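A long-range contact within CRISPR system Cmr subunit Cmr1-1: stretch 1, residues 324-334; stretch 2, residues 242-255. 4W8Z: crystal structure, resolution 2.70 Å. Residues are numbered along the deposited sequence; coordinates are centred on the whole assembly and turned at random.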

# COMPACT_ATOMS: atom_id res chain seq x y z
N ASN A 324 -9.18 7.46 -11.27
CA ASN A 324 -10.54 7.80 -11.66
C ASN A 324 -11.57 6.91 -10.96
O ASN A 324 -12.78 7.02 -11.19
CB ASN A 324 -10.71 7.71 -13.17
CG ASN A 324 -10.37 6.34 -13.72
OD1 ASN A 324 -9.67 5.56 -13.10
ND2 ASN A 324 -10.87 6.06 -14.91
N PHE A 325 -11.08 6.02 -10.10
CA PHE A 325 -11.93 5.13 -9.31
C PHE A 325 -12.53 5.85 -8.10
O PHE A 325 -13.49 5.37 -7.50
CB PHE A 325 -11.11 3.90 -8.87
CG PHE A 325 -11.75 3.09 -7.78
CD1 PHE A 325 -12.89 2.34 -8.01
CD2 PHE A 325 -11.19 3.06 -6.51
CE1 PHE A 325 -13.47 1.58 -7.00
CE2 PHE A 325 -11.76 2.31 -5.50
CZ PHE A 325 -12.90 1.57 -5.75
N ASP A 326 -11.97 7.01 -7.76
CA ASP A 326 -12.40 7.70 -6.54
C ASP A 326 -13.84 8.20 -6.61
O ASP A 326 -14.50 8.31 -5.58
CB ASP A 326 -11.46 8.88 -6.23
CG ASP A 326 -11.24 9.79 -7.43
OD1 ASP A 326 -12.06 9.76 -8.38
OD2 ASP A 326 -10.23 10.52 -7.42
N TRP A 327 -14.33 8.49 -7.81
CA TRP A 327 -15.73 8.90 -7.97
C TRP A 327 -16.67 7.83 -7.43
O TRP A 327 -17.69 8.13 -6.82
CB TRP A 327 -16.07 9.17 -9.44
CG TRP A 327 -17.55 9.13 -9.70
CD1 TRP A 327 -18.28 8.07 -10.15
CD2 TRP A 327 -18.49 10.20 -9.48
NE1 TRP A 327 -19.62 8.41 -10.24
CE2 TRP A 327 -19.77 9.71 -9.83
CE3 TRP A 327 -18.37 11.51 -9.03
CZ2 TRP A 327 -20.91 10.49 -9.74
CZ3 TRP A 327 -19.51 12.29 -8.94
CH2 TRP A 327 -20.77 11.78 -9.30
N PHE A 328 -16.31 6.57 -7.64
CA PHE A 328 -17.19 5.46 -7.29
C PHE A 328 -17.19 5.18 -5.79
O PHE A 328 -17.94 4.34 -5.30
CB PHE A 328 -16.79 4.22 -8.09
CG PHE A 328 -16.91 4.40 -9.57
CD1 PHE A 328 -15.83 4.85 -10.31
CD2 PHE A 328 -18.11 4.15 -10.22
CE1 PHE A 328 -15.94 5.04 -11.68
CE2 PHE A 328 -18.22 4.33 -11.59
CZ PHE A 328 -17.13 4.78 -12.32
N ILE A 329 -16.35 5.91 -5.07
CA ILE A 329 -16.41 5.94 -3.61
C ILE A 329 -17.04 7.24 -3.13
O ILE A 329 -18.01 7.23 -2.37
CB ILE A 329 -15.01 5.82 -2.97
CG1 ILE A 329 -14.36 4.47 -3.28
CG2 ILE A 329 -15.09 6.03 -1.46
CD1 ILE A 329 -14.91 3.33 -2.46
N SER A 330 -16.50 8.36 -3.61
CA SER A 330 -16.83 9.68 -3.09
C SER A 330 -18.21 10.17 -3.49
O SER A 330 -18.73 11.11 -2.90
CB SER A 330 -15.78 10.70 -3.55
OG SER A 330 -15.88 10.94 -4.94
N SER A 331 -18.80 9.56 -4.51
CA SER A 331 -20.15 9.93 -4.92
C SER A 331 -21.17 9.24 -4.03
O SER A 331 -22.34 9.62 -3.99
CB SER A 331 -20.41 9.58 -6.38
OG SER A 331 -20.63 8.19 -6.54
N ARG A 332 -20.72 8.21 -3.31
CA ARG A 332 -21.63 7.39 -2.52
C ARG A 332 -21.53 7.64 -1.01
O ARG A 332 -22.47 7.32 -0.28
CB ARG A 332 -21.39 5.91 -2.82
CG ARG A 332 -21.89 5.47 -4.19
CD ARG A 332 -21.77 3.97 -4.40
NE ARG A 332 -22.57 3.19 -3.45
CZ ARG A 332 -22.06 2.43 -2.49
NH1 ARG A 332 -20.74 2.33 -2.35
NH2 ARG A 332 -22.86 1.76 -1.67
N LEU A 333 -20.43 8.22 -0.55
CA LEU A 333 -20.27 8.52 0.87
C LEU A 333 -19.14 9.52 1.15
O LEU A 333 -18.21 9.64 0.35
CB LEU A 333 -20.06 7.22 1.67
CG LEU A 333 -19.10 6.15 1.16
CD1 LEU A 333 -17.70 6.48 1.60
CD2 LEU A 333 -19.53 4.79 1.68
N PRO A 334 -19.22 10.26 2.28
CA PRO A 334 -18.26 11.33 2.59
C PRO A 334 -16.81 10.87 2.74
O PRO A 334 -16.51 9.96 3.50
CB PRO A 334 -18.77 11.89 3.93
CG PRO A 334 -19.62 10.80 4.50
CD PRO A 334 -20.26 10.15 3.32
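Stretch 2, residues 242-255: AQFNNSYKEYLRRR

Stretch 2 is helical throughout, from Ala242 to Arg255, as part of a longer helix, and its backbone is held by a regular ladder of i to i+4 hydrogen bonds such as Tyr251 N to Ser247 O (3.0 Å). Stretch 1 is less regular: a 3-10 segment at Asn324 and Phe325, a short helical turn around residues 327-330, then a loop that leads to Pro334. The two run in opposite senses, for Phe325 lies nearest Tyr251 (6.5 Å between their CA atoms), Phe328 lies nearest Ser247 (5.2 Å between CA atoms), and Arg332 reaches Gln243, near the N-terminal end of stretch 2. The two stretches bury 694 Å² between them, both sides summed; on the side of stretch 2, most of it falls on Gln243, Ser247, Tyr251 and Arg254, spaced three or four residues apart.

At the beginning of stretch 1, the CA-to-CB bond of Asn324 points sideways, but its amide end approaches the helix and accepts a hydrogen bond from the phenol of Tyr251 (OH to Asn324 OD1, 2.9 Å). Phe325, buried and with chi1 in the t well, directs the edge of its ring toward the face of Tyr251. The ring centroids are 5.2 Å apart and the planes meet at 69°, with Phe325 CD1 3.6 Å from Tyr251 CG. Phe325 CB adds a CH-pi contact over the same tyrosine ring, 3.8 Å from its centroid. Farther along its rim, Phe325 CE1 packs 4.2 Å from Tyr248 CB.

The CA-to-CB bond of Asp326 points away from the helix, and Trp327 contributes little. Phe328 is the main knob of the contact: its side chain, chi1 m, sits in a hole formed by Ser247, Glu250, Tyr251 and Arg254. Tyr251 here presents its edge to the face of Phe328 in an offset arrangement, with centroids 5.6 Å apart, while Tyr251 CA lies almost on the Phe328 ring normal, 4.2 Å from the centroid. Tyr251 thus offers its face to one phenylalanine and its edge to the other. The guanidinium of Arg254 lies with one face over Phe328 CE2, which is 3.7 Å from Arg254 NH1; salt bridges from Glu250 to Arg253 and Arg254 tie these charged side chains together along the helix. Polar anchoring comes from the backbone of Phe328, whose O accepts a hydrogen bond from Ser247 OG at 2.6 Å, where the two stretches come close.

The CA-to-CB bond of Ile329 runs sideways, yet its CD1 reaches Phe244 CD1 at 3.8 Å and Ser247 OG at 3.4 Å. Ser330 and Ser331 do not touch the helix; their hydroxyls instead bond to the carbonyls of Asp326 and Trp327. The CA-to-CB bond of Arg332 points toward stretch 2, and its NH1 donates a very short hydrogen bond to Gln243 OE1 (2.4 Å). Leu333 completes the contact beside it, with CD2 3.6 Å from Gln243 OE1, and Pro334 lies beyond reach.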

# COMPACT_ATOMS: atom_id res chain seq x y z
N ALA A 242 -16.54 -4.42 1.79
CA ALA A 242 -17.70 -4.61 0.93
C ALA A 242 -18.03 -3.35 0.14
O ALA A 242 -18.50 -3.43 -0.99
CB ALA A 242 -18.91 -5.04 1.76
N GLN A 243 -17.77 -2.19 0.74
CA GLN A 243 -17.98 -0.92 0.04
C GLN A 243 -17.03 -0.80 -1.15
O GLN A 243 -17.43 -0.40 -2.24
CB GLN A 243 -17.79 0.27 0.99
CG GLN A 243 -19.05 0.66 1.75
CD GLN A 243 -20.12 1.25 0.83
OE1 GLN A 243 -19.82 1.72 -0.27
NE2 GLN A 243 -21.37 1.22 1.29
N PHE A 244 -15.77 -1.17 -0.93
CA PHE A 244 -14.77 -1.20 -1.99
C PHE A 244 -15.21 -2.13 -3.11
O PHE A 244 -14.97 -1.87 -4.29
CB PHE A 244 -13.42 -1.65 -1.43
CG PHE A 244 -12.64 -0.56 -0.75
CD1 PHE A 244 -12.42 0.65 -1.38
CD2 PHE A 244 -12.12 -0.75 0.52
CE1 PHE A 244 -11.70 1.65 -0.76
CE2 PHE A 244 -11.40 0.25 1.15
CZ PHE A 244 -11.18 1.45 0.51
N ASN A 245 -15.86 -3.23 -2.75
CA ASN A 245 -16.22 -4.25 -3.72
C ASN A 245 -17.39 -3.80 -4.60
O ASN A 245 -17.39 -4.05 -5.80
CB ASN A 245 -16.56 -5.55 -3.01
CG ASN A 245 -16.71 -6.71 -3.97
OD1 ASN A 245 -15.73 -7.15 -4.57
ND2 ASN A 245 -17.92 -7.22 -4.10
N ASN A 246 -18.38 -3.15 -4.00
CA ASN A 246 -19.50 -2.62 -4.77
C ASN A 246 -19.03 -1.54 -5.73
O ASN A 246 -19.41 -1.53 -6.90
CB ASN A 246 -20.58 -2.07 -3.84
CG ASN A 246 -21.33 -3.16 -3.10
OD1 ASN A 246 -21.27 -4.34 -3.47
ND2 ASN A 246 -22.05 -2.78 -2.05
N SER A 247 -18.19 -0.64 -5.23
CA SER A 247 -17.63 0.43 -6.04
C SER A 247 -16.81 -0.13 -7.19
O SER A 247 -16.93 0.32 -8.33
CB SER A 247 -16.76 1.35 -5.19
OG SER A 247 -17.53 2.01 -4.20
N TYR A 248 -15.97 -1.12 -6.89
CA TYR A 248 -15.08 -1.70 -7.90
C TYR A 248 -15.85 -2.49 -8.95
O TYR A 248 -15.41 -2.60 -10.10
CB TYR A 248 -14.02 -2.58 -7.24
CG TYR A 248 -13.19 -3.35 -8.24
CD1 TYR A 248 -12.18 -2.71 -8.97
CD2 TYR A 248 -13.42 -4.69 -8.49
CE1 TYR A 248 -11.43 -3.40 -9.90
CE2 TYR A 248 -12.67 -5.39 -9.41
CZ TYR A 248 -11.67 -4.74 -10.11
OH TYR A 248 -10.93 -5.45 -11.04
N LYS A 249 -16.98 -3.07 -8.56
CA LYS A 249 -17.79 -3.84 -9.50
C LYS A 249 -18.35 -2.93 -10.59
O LYS A 249 -18.37 -3.29 -11.76
CB LYS A 249 -18.92 -4.56 -8.77
CG LYS A 249 -19.77 -5.46 -9.65
CD LYS A 249 -21.03 -5.90 -8.92
CE LYS A 249 -21.96 -6.68 -9.82
NZ LYS A 249 -23.30 -6.91 -9.18
N GLU A 250 -18.79 -1.74 -10.18
CA GLU A 250 -19.36 -0.77 -11.12
C GLU A 250 -18.25 -0.11 -11.94
O GLU A 250 -18.42 0.14 -13.13
CB GLU A 250 -20.18 0.28 -10.38
CG GLU A 250 -20.76 1.39 -11.27
CD GLU A 250 -21.76 0.90 -12.31
OE1 GLU A 250 -22.14 -0.30 -12.29
OE2 GLU A 250 -22.18 1.72 -13.15
N TYR A 251 -17.13 0.16 -11.28
CA TYR A 251 -15.94 0.69 -11.94
C TYR A 251 -15.48 -0.24 -13.05
O TYR A 251 -15.22 0.20 -14.17
CB TYR A 251 -14.83 0.88 -10.91
CG TYR A 251 -13.50 1.37 -11.44
CD1 TYR A 251 -13.34 2.67 -11.90
CD2 TYR A 251 -12.39 0.54 -11.43
CE1 TYR A 251 -12.12 3.12 -12.37
CE2 TYR A 251 -11.16 0.98 -11.89
CZ TYR A 251 -11.03 2.27 -12.36
OH TYR A 251 -9.81 2.71 -12.81
N LEU A 252 -15.41 -1.53 -12.74
CA LEU A 252 -15.01 -2.54 -13.71
C LEU A 252 -16.05 -2.71 -14.81
O LEU A 252 -15.70 -2.96 -15.96
CB LEU A 252 -14.78 -3.88 -13.00
CG LEU A 252 -14.42 -5.10 -13.85
CD1 LEU A 252 -13.07 -4.92 -14.51
CD2 LEU A 252 -14.45 -6.35 -12.98
N ARG A 253 -17.33 -2.57 -14.46
CA ARG A 253 -18.40 -2.74 -15.44
C ARG A 253 -18.28 -1.70 -16.56
O ARG A 253 -18.34 -2.04 -17.74
CB ARG A 253 -19.77 -2.64 -14.77
CG ARG A 253 -20.91 -3.09 -15.66
CD ARG A 253 -22.27 -2.81 -15.04
NE ARG A 253 -22.51 -1.38 -14.87
CZ ARG A 253 -22.86 -0.56 -15.85
NH1 ARG A 253 -22.99 -1.02 -17.09
NH2 ARG A 253 -23.07 0.73 -15.60
N ARG A 254 -18.10 -0.44 -16.18
CA ARG A 254 -17.96 0.64 -17.15
C ARG A 254 -16.62 0.55 -17.88
O ARG A 254 -16.50 0.94 -19.04
CB ARG A 254 -18.09 1.99 -16.47
CG ARG A 254 -19.43 2.20 -15.80
CD ARG A 254 -19.58 3.62 -15.32
NE ARG A 254 -20.77 3.79 -14.50
CZ ARG A 254 -21.14 4.92 -13.93
NH1 ARG A 254 -20.41 6.02 -14.08
NH2 ARG A 254 -22.25 4.97 -13.19
N ARG A 255 -15.61 0.03 -17.18
CA ARG A 255 -14.28 -0.12 -17.75
C ARG A 255 -14.30 -1.09 -18.93
O ARG A 255 -13.75 -0.79 -19.99
CB ARG A 255 -13.32 -0.61 -16.67
CG ARG A 255 -11.87 -0.59 -17.08
CD ARG A 255 -10.99 -1.04 -15.93
NE ARG A 255 -9.89 -0.11 -15.72
CZ ARG A 255 -8.98 -0.26 -14.76
NH1 ARG A 255 -9.05 -1.29 -13.93
NH2 ARG A 255 -8.01 0.63 -14.63